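Fumarate reductase iron-sulfur subunit (PDB 7D6V) carries three iron-sulfur clusters that probably relay electrons from succinate oxidation in the partner subunit to quinone at the membrane end of a succinate dehydrogenase. Local coordinates at residues V105-E110 / L150-C155; F173-A178 / D221-P226; M193-F198 / R234-I239. All coordinates share one frame; numbering follows the deposited sequence.

Overall arrangement
The three contacts run outward from near the centre of the chain toward the quinone. Contact 1 holds cysteines of both the SF4 and the F3S cluster. Contact 2 has its centre about 16 Å from the centre of contact 1, and it borders the same two clusters. The side chain of Phe-173 reaches back to Asn-108 and Gln-152. Contact 3 has its centre about 14 Å from that of contact 2 and shares helix 219-235 with it. A weak hydrogen bond from His-174 to the backbone of Phe-198 joins the two. Contact 3 borders ubiquinone-1, and its Gln-195 side chain lies about 12 Å from F3S.

Contact 1 (V105-E110 / L150-C155); sequences VSFNYE and LCQNVC. With SF4 (iron/sulfur cluster), chain F; F3S (Fe3-s4 cluster), chain G.
Gln-152 reaches from the cluster-binding helix 150-154 to Asn-108 on helix 107-112. Its NE2 donates a hydrogen bond to Asn-108 OD1 over 3.1 Å. The bond is bent, with an angle of 141° at the hydrogen. The donor lies in the carbonyl plane of Asn-108, but OD1 sits 24° out of the amide plane of Gln-152. The two side chains lie alongside each other and run in opposite senses, which also brings Gln-152 CG to 3.4 Å from Asn-108 OD1. Gln-152 is bent at its second torsion (chi2 -87°), and this fold turns the amide toward helix 107-112. Phe-107 joins from the side. Its ring edge meets the same nitrogen, with CE2 3.6 Å from Gln-152 NE2. The amide of Gln-152 is gripped further by the protein around it: OE1 accepts from Arg-172 N, and NE2 also donates to Ala-169 O. Its buried polar atoms are thus satisfied and its rotation is fixed.

The helix carrying Gln-152 belongs to a ferredoxin-type CxxCxxCxxxC motif, with cysteines 145, 148, 151 and 155. Cys-151 SG binds FE1 of SF4 at 2.4 Å, while Cys-155 SG faces FE1 of F3S at 3.1 Å. Gln-152 therefore joins the helix whose cysteines serve SF4 and F3S to helix 107-112. Pro-171 and Phe-173 of helix 171-181 pack on Gln-152. Pro-70 of strand 70-72 touches Leu-150, Asn-153 and Val-154. Helix 107-112 meets subunit A, where Tyr-109 OH is hydrogen-bonded to Phe-42 O of that chain.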
loop_
_atom_site.group_PDB
_atom_site.type_symbol
_atom_site.label_atom_id
_atom_site.label_comp_id
_atom_site.label_asym_id
_atom_site.label_seq_id
_atom_site.Cartn_x
_atom_site.Cartn_y
_atom_site.Cartn_z
ATOM N N VAL B 105 4.946 -5.693 15.763
ATOM C CA VAL B 105 3.767 -6.057 14.963
ATOM C C VAL B 105 4.033 -7.462 14.436
ATOM O O VAL B 105 4.428 -7.683 13.290
ATOM C CB VAL B 105 3.481 -5.038 13.855
ATOM C CG1 VAL B 105 2.916 -3.767 14.450
ATOM C CG2 VAL B 105 4.748 -4.709 13.082
ATOM N N SER B 106 3.789 -8.443 15.296
ATOM C CA SER B 106 3.883 -9.848 14.929
ATOM C C SER B 106 2.612 -10.620 15.219
ATOM O O SER B 106 2.436 -11.713 14.668
ATOM C CB SER B 106 5.059 -10.518 15.654
ATOM O OG SER B 106 4.731 -10.813 16.997
ATOM N N PHE B 107 1.732 -10.094 16.070
ATOM C CA PHE B 107 0.385 -10.627 16.212
ATOM C C PHE B 107 -0.319 -10.682 14.862
ATOM O O PHE B 107 -1.041 -11.640 14.563
ATOM C CB PHE B 107 -0.371 -9.756 17.224
ATOM C CG PHE B 107 -1.864 -9.777 17.085
ATOM C CD1 PHE B 107 -2.624 -10.698 17.781
ATOM C CD2 PHE B 107 -2.513 -8.845 16.293
ATOM C CE1 PHE B 107 -3.994 -10.707 17.667
ATOM C CE2 PHE B 107 -3.883 -8.855 16.173
ATOM C CZ PHE B 107 -4.624 -9.785 16.862
ATOM N N ASN B 108 -0.084 -9.677 14.018
ATOM C CA ASN B 108 -0.691 -9.651 12.693
ATOM C C ASN B 108 -0.153 -10.767 11.806
ATOM O O ASN B 108 -0.921 -11.448 11.120
ATOM C CB ASN B 108 -0.454 -8.290 12.044
ATOM C CG ASN B 108 -0.850 -7.143 12.942
ATOM O OD1 ASN B 108 -2.027 -6.824 13.066
ATOM N ND2 ASN B 108 0.131 -6.520 13.578
ATOM N N TYR B 109 1.163 -10.978 11.808
ATOM C CA TYR B 109 1.729 -12.043 10.992
ATOM C C TYR B 109 1.387 -13.422 11.533
ATOM O O TYR B 109 1.379 -14.390 10.768
ATOM C CB TYR B 109 3.241 -11.860 10.879
ATOM C CG TYR B 109 3.609 -10.633 10.083
ATOM C CD1 TYR B 109 3.640 -10.666 8.697
ATOM C CD2 TYR B 109 3.897 -9.434 10.714
ATOM C CE1 TYR B 109 3.960 -9.545 7.966
ATOM C CE2 TYR B 109 4.218 -8.309 9.991
ATOM C CZ TYR B 109 4.250 -8.370 8.617
ATOM O OH TYR B 109 4.570 -7.250 7.891
ATOM N N GLU B 110 1.096 -13.532 12.830
ATOM C CA GLU B 110 0.600 -14.792 13.371
ATOM C C GLU B 110 -0.845 -15.033 12.958
ATOM O O GLU B 110 -1.231 -16.171 12.671
ATOM C CB GLU B 110 0.737 -14.795 14.892
ATOM C CG GLU B 110 2.073 -15.316 15.378
ATOM C CD GLU B 110 2.586 -14.564 16.587
ATOM O OE1 GLU B 110 3.820 -14.438 16.727
ATOM O OE2 GLU B 110 1.758 -14.096 17.399
ATOM N N LEU B 150 -2.927 -0.025 11.030
ATOM C CA LEU B 150 -3.515 1.058 11.809
ATOM C C LEU B 150 -4.923 0.697 12.264
ATOM O O LEU B 150 -5.341 1.065 13.368
ATOM C CB LEU B 150 -3.524 2.349 10.993
ATOM C CG LEU B 150 -2.177 3.044 10.789
ATOM C CD1 LEU B 150 -2.305 4.180 9.795
ATOM C CD2 LEU B 150 -1.618 3.542 12.104
ATOM N N CYS B 151 -5.621 -0.074 11.435
ATOM C CA CYS B 151 -6.959 -0.536 11.769
ATOM C C CYS B 151 -6.842 -1.452 12.983
ATOM O O CYS B 151 -7.600 -1.325 13.943
ATOM C CB CYS B 151 -7.579 -1.290 10.592
ATOM S SG CYS B 151 -6.699 -2.795 10.120
ATOM N N GLN B 152 -5.884 -2.377 12.932
ATOM C CA GLN B 152 -5.651 -3.289 14.044
ATOM C C GLN B 152 -5.276 -2.525 15.303
ATOM O O GLN B 152 -5.673 -2.900 16.411
ATOM C CB GLN B 152 -4.552 -4.283 13.680
ATOM C CG GLN B 152 -4.758 -4.983 12.357
ATOM C CD GLN B 152 -5.601 -6.230 12.486
ATOM O OE1 GLN B 152 -6.703 -6.300 11.956
ATOM N NE2 GLN B 152 -5.084 -7.223 13.190
ATOM N N ASN B 153 -4.492 -1.458 15.151
ATOM C CA ASN B 153 -4.095 -0.650 16.297
ATOM C C ASN B 153 -5.288 0.048 16.939
ATOM O O ASN B 153 -5.394 0.101 18.168
ATOM C CB ASN B 153 -3.048 0.374 15.868
ATOM C CG ASN B 153 -2.594 1.252 17.008
ATOM O OD1 ASN B 153 -1.961 0.784 17.949
ATOM N ND2 ASN B 153 -2.913 2.533 16.928
ATOM N N VAL B 154 -6.194 0.593 16.130
ATOM C CA VAL B 154 -7.202 1.486 16.691
ATOM C C VAL B 154 -8.410 0.719 17.224
ATOM O O VAL B 154 -9.146 1.236 18.070
ATOM C CB VAL B 154 -7.620 2.532 15.643
ATOM C CG1 VAL B 154 -8.430 1.886 14.554
ATOM C CG2 VAL B 154 -8.382 3.682 16.288
ATOM N N CYS B 155 -8.656 -0.472 16.688
ATOM C CA CYS B 155 -9.799 -1.274 17.117
ATOM C C CYS B 155 -9.832 -1.367 18.634
ATOM O O CYS B 155 -8.809 -1.645 19.260
ATOM C CB CYS B 155 -9.733 -2.674 16.503
ATOM S SG CYS B 155 -11.110 -3.754 16.958
HETATM FE FE1 SF4 F . -6.042 -1.690 8.038
HETATM FE FE2 SF4 F . -6.470 0.097 5.643
HETATM FE FE3 SF4 F . -4.816 -2.415 5.376
HETATM FE FE4 SF4 F . -3.748 -0.063 6.940
HETATM S S1 SF4 F . -4.496 -0.345 4.960
HETATM S S2 SF4 F . -4.068 -2.132 7.356
HETATM S S3 SF4 F . -5.723 0.380 7.623
HETATM S S4 SF4 F . -6.790 -1.973 6.059
HETATM FE FE1 F3S G . -12.687 -2.384 14.661
HETATM FE FE3 F3S G . -14.165 -1.452 12.620
HETATM FE FE4 F3S G . -15.174 -3.468 14.085
HETATM S S1 F3S G . -13.189 -0.265 14.233
HETATM S S2 F3S G . -14.314 -3.077 16.139
HETATM S S3 F3S G . -13.267 -3.567 12.781
HETATM S S4 F3S G . -16.358 -1.814 13.106
#

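Contact 2 (F173-A178 / D221-P226); sequences FHMRIA and DNALIP. With F3S (Fe3-s4 cluster), chain G.
His-174, Met-175 and Ala-178 of helix 171-181 pack on Ala-223 and Leu-224 of helix 219-235. The axes of segments 173-178 and 221-226 cross at 86° and approach to 8.6 Å, in the 4Fe-4S dicluster (bacterial-ferredoxin-type) part of the subunit, which holds SF4 and F3S. The contact is buried and apolar, with no hydrogen bond across it.

His-174 comes first. It offers CB rather than its ring, and CD2 of Leu-224 rests against this carbon at 3.8 Å. Met-175 CA and Ala-223 CA are the nearest CA pair, 5.5 Å apart. Met-175 CG touches Ala-223 CB at 4.1 Å. With CG anti to the backbone N (chi1 -176°), the rest of the chain runs on past this methyl, and the side chain passes about 4 Å from SF4. One turn on, Ala-178 and Ala-223 meet methyl to methyl, CB to CB at 3.9 Å.

The second helix has a wider pi-type turn at 221-224 and a kink where Pro-226 lacks an N-H. Phe-142 of helix 133-142 also packs on Met-175 and Ala-223. Leu-224 turns its other methyl to the cluster, with CD1 3.4 Å from S3 of F3S.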
loop_
_atom_site.group_PDB
_atom_site.type_symbol
_atom_site.label_atom_id
_atom_site.label_comp_id
_atom_site.label_asym_id
_atom_site.label_seq_id
_atom_site.Cartn_x
_atom_site.Cartn_y
_atom_site.Cartn_z
ATOM N N PHE B 173 -7.913 -8.758 8.972
ATOM C CA PHE B 173 -8.020 -10.159 8.598
ATOM C C PHE B 173 -9.457 -10.616 8.406
ATOM O O PHE B 173 -9.703 -11.535 7.623
ATOM C CB PHE B 173 -7.284 -11.004 9.630
ATOM C CG PHE B 173 -5.816 -10.745 9.629
ATOM C CD1 PHE B 173 -5.026 -11.217 8.600
ATOM C CD2 PHE B 173 -5.237 -9.964 10.609
ATOM C CE1 PHE B 173 -3.683 -10.954 8.572
ATOM C CE2 PHE B 173 -3.891 -9.699 10.583
ATOM C CZ PHE B 173 -3.115 -10.193 9.563
ATOM N N HIS B 174 -10.424 -9.960 9.043
ATOM C CA HIS B 174 -11.808 -10.178 8.643
ATOM C C HIS B 174 -12.077 -9.588 7.265
ATOM O O HIS B 174 -12.851 -10.159 6.486
ATOM C CB HIS B 174 -12.751 -9.601 9.694
ATOM C CG HIS B 174 -12.828 -10.426 10.939
ATOM N ND1 HIS B 174 -13.421 -11.669 10.972
ATOM C CD2 HIS B 174 -12.363 -10.198 12.190
ATOM C CE1 HIS B 174 -13.329 -12.166 12.191
ATOM N NE2 HIS B 174 -12.692 -11.293 12.949
ATOM N N MET B 175 -11.426 -8.472 6.932
ATOM C CA MET B 175 -11.475 -7.967 5.566
ATOM C C MET B 175 -10.836 -8.951 4.594
ATOM O O MET B 175 -11.307 -9.115 3.466
ATOM C CB MET B 175 -10.783 -6.606 5.487
ATOM C CG MET B 175 -10.869 -5.940 4.130
ATOM S SD MET B 175 -9.814 -4.492 3.997
ATOM C CE MET B 175 -8.198 -5.247 4.097
ATOM N N ARG B 176 -9.749 -9.600 5.009
ATOM C CA ARG B 176 -9.124 -10.625 4.178
ATOM C C ARG B 176 -10.056 -11.815 3.968
ATOM O O ARG B 176 -10.130 -12.374 2.866
ATOM C CB ARG B 176 -7.807 -11.068 4.815
ATOM C CG ARG B 176 -7.217 -12.329 4.230
ATOM C CD ARG B 176 -6.175 -12.014 3.180
ATOM N NE ARG B 176 -5.485 -13.218 2.732
ATOM C CZ ARG B 176 -5.545 -13.695 1.495
ATOM N NH1 ARG B 176 -6.262 -13.071 0.576
ATOM N NH2 ARG B 176 -4.884 -14.798 1.180
ATOM N N ILE B 177 -10.772 -12.219 5.019
ATOM C CA ILE B 177 -11.763 -13.283 4.890
ATOM C C ILE B 177 -12.855 -12.880 3.908
ATOM O O ILE B 177 -13.290 -13.685 3.081
ATOM C CB ILE B 177 -12.347 -13.644 6.269
ATOM C CG1 ILE B 177 -11.289 -14.320 7.138
ATOM C CG2 ILE B 177 -13.555 -14.552 6.121
ATOM C CD1 ILE B 177 -11.731 -14.549 8.560
ATOM N N ALA B 178 -13.316 -11.629 3.985
ATOM C CA ALA B 178 -14.318 -11.149 3.034
ATOM C C ALA B 178 -13.775 -11.138 1.610
ATOM O O ALA B 178 -14.491 -11.472 0.658
ATOM C CB ALA B 178 -14.793 -9.754 3.433
ATOM N N ASP B 221 -18.413 -1.093 6.016
ATOM C CA ASP B 221 -19.600 -1.156 5.170
ATOM C C ASP B 221 -19.479 -2.209 4.075
ATOM O O ASP B 221 -20.477 -2.841 3.712
ATOM C CB ASP B 221 -19.878 0.214 4.554
ATOM C CG ASP B 221 -20.653 1.124 5.484
ATOM O OD1 ASP B 221 -20.909 0.727 6.639
ATOM O OD2 ASP B 221 -21.010 2.242 5.060
ATOM N N ASN B 222 -18.281 -2.414 3.531
ATOM C CA ASN B 222 -18.112 -3.311 2.397
ATOM C C ASN B 222 -17.616 -4.696 2.782
ATOM O O ASN B 222 -17.776 -5.630 1.989
ATOM C CB ASN B 222 -17.141 -2.701 1.379
ATOM C CG ASN B 222 -17.789 -1.636 0.524
ATOM O OD1 ASN B 222 -18.981 -1.371 0.640
ATOM N ND2 ASN B 222 -17.002 -1.014 -0.339
ATOM N N ALA B 223 -17.024 -4.860 3.960
ATOM C CA ALA B 223 -16.486 -6.151 4.368
ATOM C C ALA B 223 -17.147 -6.710 5.616
ATOM O O ALA B 223 -17.615 -7.852 5.601
ATOM C CB ALA B 223 -14.970 -6.043 4.585
ATOM N N LEU B 224 -17.210 -5.937 6.699
ATOM C CA LEU B 224 -17.605 -6.497 7.987
ATOM C C LEU B 224 -19.109 -6.728 8.074
ATOM O O LEU B 224 -19.551 -7.798 8.500
ATOM C CB LEU B 224 -17.142 -5.580 9.113
ATOM C CG LEU B 224 -15.655 -5.243 9.085
ATOM C CD1 LEU B 224 -15.333 -4.311 10.212
ATOM C CD2 LEU B 224 -14.813 -6.502 9.166
ATOM N N ILE B 225 -19.908 -5.727 7.706
ATOM C CA ILE B 225 -21.362 -5.899 7.716
ATOM C C ILE B 225 -21.819 -6.962 6.720
ATOM O O ILE B 225 -22.681 -7.780 7.080
ATOM C CB ILE B 225 -22.057 -4.541 7.515
ATOM C CG1 ILE B 225 -21.855 -3.658 8.744
ATOM C CG2 ILE B 225 -23.540 -4.727 7.246
ATOM C CD1 ILE B 225 -22.180 -2.209 8.517
ATOM N N PRO B 226 -21.328 -6.997 5.473
ATOM C CA PRO B 226 -21.700 -8.119 4.593
ATOM C C PRO B 226 -21.338 -9.483 5.152
ATOM O O PRO B 226 -22.120 -10.433 5.013
ATOM C CB PRO B 226 -20.929 -7.810 3.305
ATOM C CG PRO B 226 -20.796 -6.352 3.302
ATOM C CD PRO B 226 -20.600 -5.956 4.726
HETATM FE FE1 F3S G . -12.687 -2.384 14.661
HETATM FE FE3 F3S G . -14.165 -1.452 12.620
HETATM FE FE4 F3S G . -15.174 -3.468 14.085
HETATM S S1 F3S G . -13.189 -0.265 14.233
HETATM S S2 F3S G . -14.314 -3.077 16.139
HETATM S S3 F3S G . -13.267 -3.567 12.781
HETATM S S4 F3S G . -16.358 -1.814 13.106
#

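Contact 3 (M193-F198 / R234-I239); sequences MAQDEF and RKYDPI. With UQ1 (ubiquinone-1), chain H.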
loop_
_atom_site.group_PDB
_atom_site.type_symbol
_atom_site.label_atom_id
_atom_site.label_comp_id
_atom_site.label_asym_id
_atom_site.label_seq_id
_atom_site.Cartn_x
_atom_site.Cartn_y
_atom_site.Cartn_z
ATOM N N MET B 193 -16.154 -20.357 10.200
ATOM C CA MET B 193 -14.934 -20.127 10.962
ATOM C C MET B 193 -14.725 -18.650 11.252
ATOM O O MET B 193 -14.156 -18.307 12.294
ATOM C CB MET B 193 -13.723 -20.710 10.235
ATOM C CG MET B 193 -13.406 -20.062 8.916
ATOM S SD MET B 193 -12.038 -20.853 8.058
ATOM C CE MET B 193 -12.808 -22.370 7.508
ATOM N N ALA B 194 -15.195 -17.767 10.364
ATOM C CA ALA B 194 -15.092 -16.335 10.619
ATOM C C ALA B 194 -15.780 -15.946 11.919
ATOM O O ALA B 194 -15.344 -15.013 12.599
ATOM C CB ALA B 194 -15.686 -15.546 9.453
ATOM N N GLN B 195 -16.851 -16.648 12.279
ATOM C CA GLN B 195 -17.569 -16.403 13.521
ATOM C C GLN B 195 -17.016 -17.219 14.681
ATOM O O GLN B 195 -16.928 -16.713 15.803
ATOM C CB GLN B 195 -19.055 -16.715 13.329
ATOM C CG GLN B 195 -19.940 -16.431 14.534
ATOM C CD GLN B 195 -19.952 -14.971 14.928
ATOM O OE1 GLN B 195 -19.332 -14.579 15.914
ATOM N NE2 GLN B 195 -20.656 -14.157 14.160
ATOM N N ASP B 196 -16.621 -18.468 14.432
ATOM C CA ASP B 196 -16.307 -19.385 15.522
ATOM C C ASP B 196 -14.857 -19.308 15.991
ATOM O O ASP B 196 -14.603 -19.386 17.197
ATOM C CB ASP B 196 -16.643 -20.817 15.109
ATOM C CG ASP B 196 -18.128 -21.027 14.912
ATOM O OD1 ASP B 196 -18.916 -20.479 15.709
ATOM O OD2 ASP B 196 -18.514 -21.741 13.963
ATOM N N GLU B 197 -13.892 -19.166 15.083
ATOM C CA GLU B 197 -12.490 -19.107 15.480
ATOM C C GLU B 197 -11.856 -17.734 15.352
ATOM O O GLU B 197 -10.889 -17.452 16.061
ATOM C CB GLU B 197 -11.655 -20.121 14.683
ATOM C CG GLU B 197 -11.968 -21.581 15.002
ATOM C CD GLU B 197 -13.172 -22.119 14.266
ATOM O OE1 GLU B 197 -13.744 -21.377 13.449
ATOM O OE2 GLU B 197 -13.552 -23.283 14.509
ATOM N N PHE B 198 -12.366 -16.871 14.482
ATOM C CA PHE B 198 -11.796 -15.546 14.303
ATOM C C PHE B 198 -12.626 -14.447 14.951
ATOM O O PHE B 198 -12.262 -13.273 14.849
ATOM C CB PHE B 198 -11.596 -15.267 12.814
ATOM C CG PHE B 198 -10.793 -16.324 12.115
ATOM C CD1 PHE B 198 -9.474 -16.552 12.466
ATOM C CD2 PHE B 198 -11.359 -17.103 11.122
ATOM C CE1 PHE B 198 -8.734 -17.528 11.834
ATOM C CE2 PHE B 198 -10.622 -18.080 10.488
ATOM C CZ PHE B 198 -9.310 -18.292 10.843
ATOM N N ARG B 234 -26.023 -18.165 7.683
ATOM C CA ARG B 234 -25.628 -19.528 8.022
ATOM C C ARG B 234 -26.094 -19.965 9.407
ATOM O O ARG B 234 -26.359 -21.153 9.613
ATOM C CB ARG B 234 -24.112 -19.667 7.922
ATOM C CG ARG B 234 -23.576 -19.691 6.507
ATOM C CD ARG B 234 -24.061 -20.918 5.765
ATOM N NE ARG B 234 -23.282 -21.160 4.555
ATOM C CZ ARG B 234 -23.506 -20.563 3.391
ATOM N NH1 ARG B 234 -24.493 -19.684 3.275
ATOM N NH2 ARG B 234 -22.747 -20.844 2.341
ATOM N N LYS B 235 -26.205 -19.045 10.359
ATOM C CA LYS B 235 -26.333 -19.405 11.766
ATOM C C LYS B 235 -27.571 -18.855 12.454
ATOM O O LYS B 235 -28.148 -19.542 13.297
ATOM C CB LYS B 235 -25.094 -18.932 12.537
ATOM C CG LYS B 235 -23.833 -19.712 12.241
ATOM C CD LYS B 235 -22.628 -19.064 12.889
ATOM C CE LYS B 235 -22.551 -19.396 14.363
ATOM N NZ LYS B 235 -22.064 -20.781 14.593
ATOM N N TYR B 236 -27.994 -17.634 12.133
ATOM C CA TYR B 236 -28.984 -16.924 12.935
ATOM C C TYR B 236 -30.250 -16.609 12.149
ATOM O O TYR B 236 -30.901 -15.593 12.396
ATOM C CB TYR B 236 -28.387 -15.640 13.505
ATOM C CG TYR B 236 -27.078 -15.841 14.224
ATOM C CD1 TYR B 236 -26.983 -16.704 15.304
ATOM C CD2 TYR B 236 -25.936 -15.169 13.821
ATOM C CE1 TYR B 236 -25.792 -16.893 15.961
ATOM C CE2 TYR B 236 -24.737 -15.352 14.474
ATOM C CZ TYR B 236 -24.673 -16.216 15.544
ATOM O OH TYR B 236 -23.484 -16.406 16.202
ATOM N N ASP B 237 -30.618 -17.466 11.209
ATOM C CA ASP B 237 -31.790 -17.234 10.366
ATOM C C ASP B 237 -32.799 -18.348 10.580
ATOM O O ASP B 237 -32.576 -19.480 10.111
ATOM C CB ASP B 237 -31.387 -17.147 8.896
ATOM C CG ASP B 237 -32.277 -16.215 8.103
ATOM O OD1 ASP B 237 -31.750 -15.481 7.245
ATOM O OD2 ASP B 237 -33.502 -16.214 8.333
ATOM N N PRO B 238 -33.914 -18.089 11.264
ATOM C CA PRO B 238 -34.870 -19.163 11.570
ATOM C C PRO B 238 -35.540 -19.775 10.349
ATOM O O PRO B 238 -36.313 -20.726 10.484
ATOM C CB PRO B 238 -35.896 -18.463 12.469
ATOM C CG PRO B 238 -35.174 -17.283 13.019
ATOM C CD PRO B 238 -34.282 -16.825 11.920
ATOM N N ILE B 239 -35.259 -19.254 9.156
ATOM C CA ILE B 239 -35.778 -19.853 7.934
ATOM C C ILE B 239 -34.850 -20.996 7.554
ATOM O O ILE B 239 -33.874 -20.808 6.819
ATOM C CB ILE B 239 -35.900 -18.817 6.800
ATOM C CG1 ILE B 239 -36.901 -17.728 7.179
ATOM C CG2 ILE B 239 -36.338 -19.479 5.503
ATOM C CD1 ILE B 239 -38.286 -18.246 7.471
HETATM C C1 UQ1 H . -27.849 -18.178 19.503
HETATM O O1 UQ1 H . -27.823 -18.537 18.378
HETATM C C2 UQ1 H . -26.652 -18.427 20.416
HETATM O O2 UQ1 H . -25.518 -19.082 19.924
HETATM C CM2 UQ1 H . -25.363 -20.392 20.389
HETATM C C3 UQ1 H . -26.693 -17.959 21.867
HETATM O O3 UQ1 H . -25.597 -18.187 22.707
HETATM C CM3 UQ1 H . -24.617 -17.191 22.651
HETATM C C4 UQ1 H . -27.929 -17.248 22.404
HETATM O O4 UQ1 H . -27.960 -16.886 23.530
HETATM C C5 UQ1 H . -29.125 -16.998 21.491
HETATM C CM5 UQ1 H . -30.363 -16.284 22.025
HETATM C C6 UQ1 H . -29.085 -17.467 20.041
HETATM C C7 UQ1 H . -30.276 -17.216 19.123
HETATM C C8 UQ1 H . -30.062 -15.866 18.441
HETATM C C9 UQ1 H . -30.438 -15.669 17.198
HETATM C C10 UQ1 H . -31.101 -16.794 16.410
HETATM C C11 UQ1 H . -30.207 -14.308 16.549
#
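Lys-235 and Tyr-236 meet Gln-195 and Asp-196 beside the bound ubiquinone-1. This packs the last turn of helix 191-196 on residues 235-236, in the 4Fe-4S dicluster (bacterial-ferredoxin-type) part of the subunit. Lys-235 NZ forms a salt bridge with Asp-196 OD1 at 3.4 Å, in which the hydrogen bond is weak, and OD2 is farther off. The lysine is bent at chi3 and chi4 (79° and 76°), which curls its tip toward the carboxylate. Its methylene CE lies 4.0 Å from Gln-195 CG.

Gln-195 also borders the tyrosine, with its CG 3.9 Å from Tyr-236 OH. Gln-195 runs nearly perpendicular to the tyrosine side chain, its amide plane 66° from the ring. NE2 comes near the ring edge and not over a face.

Tyr-236 links this group to the ligand. Its edge faces the quinone, with CE1 3.6 Å from O1 of UQ1, and its CB lies 3.8 Å from C11 of the isoprenoid tail. One face of the ring carries CB of Lys-235, 3.8 Å above its centre. Val-231 packs on both Gln-195 and Tyr-236.

Further out, Glu-192 forms a long, weak ion pair with Lys-235, and Gln-195 OE1 accepts a weak hydrogen bond from Gly-201 N. Asp-237 makes a salt bridge to Arg-156 of the membrane anchor subunit, and Ile-150 of that subunit touches Tyr-236. Helix 191-196 closes behind Asp-196, where Met-193 O accepts from both Glu-197 N at 2.9 Å and Phe-198 N at 3.2 Å.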